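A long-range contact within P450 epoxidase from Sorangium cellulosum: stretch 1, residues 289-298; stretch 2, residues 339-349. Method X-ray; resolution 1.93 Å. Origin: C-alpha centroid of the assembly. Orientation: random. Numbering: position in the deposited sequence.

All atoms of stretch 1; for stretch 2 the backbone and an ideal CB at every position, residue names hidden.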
# COMPACT_ATOMS: atom_id res chain seq x y z
N ASN A 289 -15.53 -8.38 -3.75
CA ASN A 289 -16.17 -7.12 -3.45
C ASN A 289 -16.00 -6.71 -2.00
O ASN A 289 -15.84 -5.55 -1.70
CB ASN A 289 -17.66 -7.15 -3.80
CG ASN A 289 -18.27 -5.78 -3.83
OD1 ASN A 289 -17.81 -4.90 -4.56
ND2 ASN A 289 -19.30 -5.56 -3.01
N ALA A 290 -16.04 -7.68 -1.10
CA ALA A 290 -15.86 -7.42 0.33
C ALA A 290 -14.47 -6.83 0.62
O ALA A 290 -14.32 -6.00 1.52
CB ALA A 290 -16.07 -8.68 1.12
N LEU A 291 -13.47 -7.28 -0.12
CA LEU A 291 -12.11 -6.85 0.13
C LEU A 291 -11.94 -5.42 -0.36
O LEU A 291 -11.21 -4.63 0.23
CB LEU A 291 -11.09 -7.78 -0.54
CG LEU A 291 -11.07 -9.20 0.01
CD1 LEU A 291 -10.21 -10.11 -0.87
CD2 LEU A 291 -10.56 -9.20 1.45
N ASP A 292 -12.64 -5.09 -1.44
CA ASP A 292 -12.62 -3.72 -1.94
C ASP A 292 -13.35 -2.78 -0.97
O ASP A 292 -12.93 -1.63 -0.74
CB ASP A 292 -13.23 -3.62 -3.34
CG ASP A 292 -12.38 -4.32 -4.40
OD1 ASP A 292 -11.15 -4.44 -4.20
OD2 ASP A 292 -12.86 -4.78 -5.46
N GLU A 293 -14.44 -3.28 -0.41
CA GLU A 293 -15.19 -2.51 0.58
C GLU A 293 -14.39 -2.34 1.89
O GLU A 293 -14.59 -1.38 2.61
CB GLU A 293 -16.56 -3.16 0.84
CG GLU A 293 -17.31 -2.62 2.06
CD GLU A 293 -17.85 -1.22 1.86
OE1 GLU A 293 -18.78 -0.83 2.60
OE2 GLU A 293 -17.36 -0.50 0.98
N VAL A 294 -13.49 -3.27 2.20
CA VAL A 294 -12.65 -3.11 3.38
C VAL A 294 -11.84 -1.82 3.24
O VAL A 294 -11.78 -1.01 4.18
CB VAL A 294 -11.69 -4.30 3.59
CG1 VAL A 294 -10.58 -3.94 4.61
CG2 VAL A 294 -12.44 -5.52 4.06
N LEU A 295 -11.25 -1.62 2.06
CA LEU A 295 -10.43 -0.44 1.81
C LEU A 295 -11.23 0.83 1.62
O LEU A 295 -10.73 1.93 1.84
CB LEU A 295 -9.52 -0.64 0.59
CG LEU A 295 -8.42 -1.69 0.78
CD1 LEU A 295 -7.59 -1.82 -0.46
CD2 LEU A 295 -7.53 -1.36 1.99
N ARG A 296 -12.49 0.67 1.20
CA ARG A 296 -13.38 1.81 1.04
C ARG A 296 -13.87 2.27 2.44
O ARG A 296 -13.81 3.46 2.78
CB ARG A 296 -14.56 1.40 0.12
CG ARG A 296 -15.38 2.57 -0.46
CD ARG A 296 -16.29 3.29 0.57
NE ARG A 296 -17.08 2.39 1.43
CZ ARG A 296 -17.77 2.79 2.50
NH1 ARG A 296 -17.74 4.06 2.87
NH2 ARG A 296 -18.49 1.93 3.22
N PHE A 297 -14.33 1.32 3.24
CA PHE A 297 -14.95 1.61 4.52
C PHE A 297 -13.89 1.95 5.58
O PHE A 297 -14.09 2.86 6.40
CB PHE A 297 -15.75 0.40 5.01
CG PHE A 297 -16.20 0.49 6.45
CD1 PHE A 297 -17.15 1.42 6.84
CD2 PHE A 297 -15.70 -0.38 7.41
CE1 PHE A 297 -17.57 1.51 8.15
CE2 PHE A 297 -16.12 -0.30 8.73
CZ PHE A 297 -17.06 0.64 9.10
N ASP A 298 -12.78 1.24 5.53
CA ASP A 298 -11.76 1.36 6.57
C ASP A 298 -10.37 1.44 5.97
O ASP A 298 -9.54 0.55 6.17
CB ASP A 298 -11.86 0.15 7.50
CG ASP A 298 -11.30 0.42 8.89
OD1 ASP A 298 -10.95 1.58 9.22
OD2 ASP A 298 -11.19 -0.51 9.71
N UNK A 339 -21.16 10.48 -2.10
CA UNK A 339 -20.68 9.53 -3.09
C UNK A 339 -21.03 8.08 -2.73
O UNK A 339 -21.43 7.30 -3.59
CB UNK A 339 -19.17 9.67 -3.25
N UNK A 340 -20.89 7.73 -1.46
CA UNK A 340 -21.27 6.40 -1.00
C UNK A 340 -22.43 6.56 -0.04
O UNK A 340 -22.34 7.30 0.93
CB UNK A 340 -20.10 5.67 -0.34
N UNK A 341 -23.54 5.88 -0.33
CA UNK A 341 -24.72 5.91 0.53
C UNK A 341 -24.47 5.09 1.77
O UNK A 341 -23.83 4.04 1.69
CB UNK A 341 -25.96 5.39 -0.21
N UNK A 342 -24.99 5.56 2.90
CA UNK A 342 -24.70 4.95 4.19
C UNK A 342 -23.19 4.71 4.32
O UNK A 342 -22.76 3.58 4.56
CB UNK A 342 -25.47 3.64 4.35
N UNK A 343 -22.41 5.78 4.19
CA UNK A 343 -20.95 5.66 4.06
C UNK A 343 -20.29 5.08 5.31
O UNK A 343 -19.20 4.52 5.21
CB UNK A 343 -20.34 7.03 3.76
N UNK A 344 -20.95 5.17 6.46
CA UNK A 344 -20.37 4.66 7.70
C UNK A 344 -20.84 3.24 8.01
O UNK A 344 -20.74 2.76 9.13
CB UNK A 344 -20.72 5.59 8.86
N UNK A 345 -21.34 2.57 6.98
CA UNK A 345 -21.74 1.18 7.10
C UNK A 345 -20.84 0.32 6.20
O UNK A 345 -20.67 0.62 5.02
CB UNK A 345 -23.21 1.01 6.73
N UNK A 346 -20.28 -0.73 6.78
CA UNK A 346 -19.52 -1.72 6.04
C UNK A 346 -20.50 -2.62 5.29
O UNK A 346 -21.18 -3.46 5.88
CB UNK A 346 -18.62 -2.53 6.97
N UNK A 347 -20.57 -2.43 3.97
CA UNK A 347 -21.58 -3.12 3.16
C UNK A 347 -20.93 -3.87 2.01
O UNK A 347 -20.63 -3.29 0.99
CB UNK A 347 -22.61 -2.13 2.62
N UNK A 348 -20.72 -5.17 2.18
CA UNK A 348 -20.00 -5.97 1.19
C UNK A 348 -20.79 -6.21 -0.11
O UNK A 348 -20.28 -6.82 -1.04
CB UNK A 348 -19.63 -7.32 1.81
N UNK A 349 -22.02 -5.70 -0.16
CA UNK A 349 -22.84 -5.74 -1.37
C UNK A 349 -22.84 -4.41 -2.13
O UNK A 349 -23.31 -4.33 -3.26
CB UNK A 349 -24.28 -6.12 -1.01

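Stretch 1 is a helix ending in a loop residue, and the CA-to-CB bonds of Asn289, Glu293, Arg296 and Phe297 point toward an irregular segment of backbone. Arg296 NH2 lies 2.8 Å from Glu293 OE1 and Arg296 NE 2.9 Å from Glu293 OE2, so stretch 1 offers a paired acid and base, and the Asn289 amide besides.

Position 339 has nothing of stretch 1 near its CB and sets no rule; it is Val339. At 340 the CB points toward the helix and lies 4.3 Å from Arg296 NH1. An acid could meet the charge, but a flat or aliphatic group could equally cover the arginine's methylenes. The residue is Phe340, whose ring takes Arg296 CD over its face, 3.7 Å from the centroid; the guanidinium is farther off, at most weakly attracted.

Position 341 finds open space; it is Ser341. Position 342 is also open, but phi 47° and psi 57° mark a left-handed region that glycine, asparagine or aspartate enters readily. Arg342 is there, opening a type I turn that runs to 345.

At 343, phi of -64° suits proline, and CB points away; the backbone does the work. Pro343 O accepts from Arg296 NH1 at 2.8 Å, near the guanidinium plane, and more weakly from Arg296 NH2 at 3.3 Å. Position 344 also points away, so a polar residue would serve; Asp344 is found, its backbone O 3.5 Å from Phe297 CE1 at the ring's edge. Position 345 faces away too and tolerates many side chains; it is Val345.

The most demanding position is 346. CA-to-CB runs sideways, and the CB of 346 lies 3.7 Å from Phe297 CD2, with Ala290, Glu293 and Val294 farther along the helix. Leucine, methionine or an aromatic could reach them. The backbone sets the CB of Phe346 over the face of the Phe297 ring, 3.8 Å from its centroid; chi1 in t then directs the ring, with CE1 3.9 Å from Val294 CG2. The two rings meet obliquely.

At 347 the backbone meets an acceptor: its N donates to Glu293 OE1 at 2.8 Å, almost straight. With the CB of 347 also 4.0 Å from Glu293 OE1, a neutral or basic side chain would seem natural. In Asp347, CA-to-CB runs sideways and CG lies farther from Glu293 OE1 than CB does; OD1 accepts from the backbone N of 349 at 3.1 Å.

At 348 CB lies 3.9 Å from Ala290 CB, calling for a small or branched aliphatic. Val348 places CG1 3.5 Å from Ala290 CB, while its O accepts from Asn289 ND2 at 2.5 Å. Position 349 points away, and Arg349 fits that freedom.

Stretch 2 (339-349) VFSRPDVFDVR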
# COMPACT_ATOMS: atom_id res chain seq x y z
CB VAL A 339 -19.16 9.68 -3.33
CG1 VAL A 339 -18.63 8.55 -4.19
CG2 VAL A 339 -18.87 11.02 -4.00
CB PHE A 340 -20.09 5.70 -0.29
CG PHE A 340 -18.80 5.72 -1.09
CD1 PHE A 340 -18.54 4.73 -2.04
CD2 PHE A 340 -17.86 6.72 -0.90
CE1 PHE A 340 -17.39 4.74 -2.77
CE2 PHE A 340 -16.70 6.76 -1.65
CZ PHE A 340 -16.45 5.75 -2.59
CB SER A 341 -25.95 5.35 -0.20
OG SER A 341 -26.41 6.29 -1.16
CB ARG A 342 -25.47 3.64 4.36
CG ARG A 342 -26.99 3.79 4.28
CD ARG A 342 -27.75 2.53 4.67
NE ARG A 342 -27.04 1.34 4.21
CZ ARG A 342 -27.18 0.14 4.73
NH1 ARG A 342 -28.02 -0.06 5.74
NH2 ARG A 342 -26.47 -0.88 4.25
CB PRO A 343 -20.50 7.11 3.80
CG PRO A 343 -21.60 7.99 4.37
CD PRO A 343 -22.88 7.18 4.19
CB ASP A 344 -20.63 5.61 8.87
CG ASP A 344 -20.30 7.06 8.51
OD1 ASP A 344 -19.28 7.29 7.82
OD2 ASP A 344 -21.01 8.03 8.86
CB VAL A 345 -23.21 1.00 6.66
CG1 VAL A 345 -23.60 -0.46 6.63
CG2 VAL A 345 -24.17 1.81 7.58
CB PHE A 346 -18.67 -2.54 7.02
CG PHE A 346 -17.81 -3.61 6.37
CD1 PHE A 346 -16.87 -3.29 5.40
CD2 PHE A 346 -17.92 -4.93 6.77
CE1 PHE A 346 -16.07 -4.27 4.83
CE2 PHE A 346 -17.13 -5.92 6.20
CZ PHE A 346 -16.20 -5.60 5.24
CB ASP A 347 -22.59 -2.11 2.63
CG ASP A 347 -23.69 -2.76 1.80
OD1 ASP A 347 -23.75 -4.02 1.72
OD2 ASP A 347 -24.52 -2.08 1.18
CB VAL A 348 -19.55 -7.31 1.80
CG1 VAL A 348 -18.62 -7.07 2.99
CG2 VAL A 348 -20.75 -8.16 2.21
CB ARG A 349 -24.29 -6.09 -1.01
CG ARG A 349 -24.52 -7.50 -0.56
CD ARG A 349 -25.97 -7.75 -0.11
NE ARG A 349 -26.31 -9.17 -0.01
CZ ARG A 349 -26.38 -10.00 -1.05
NH1 ARG A 349 -26.13 -9.56 -2.28
NH2 ARG A 349 -26.69 -11.27 -0.86
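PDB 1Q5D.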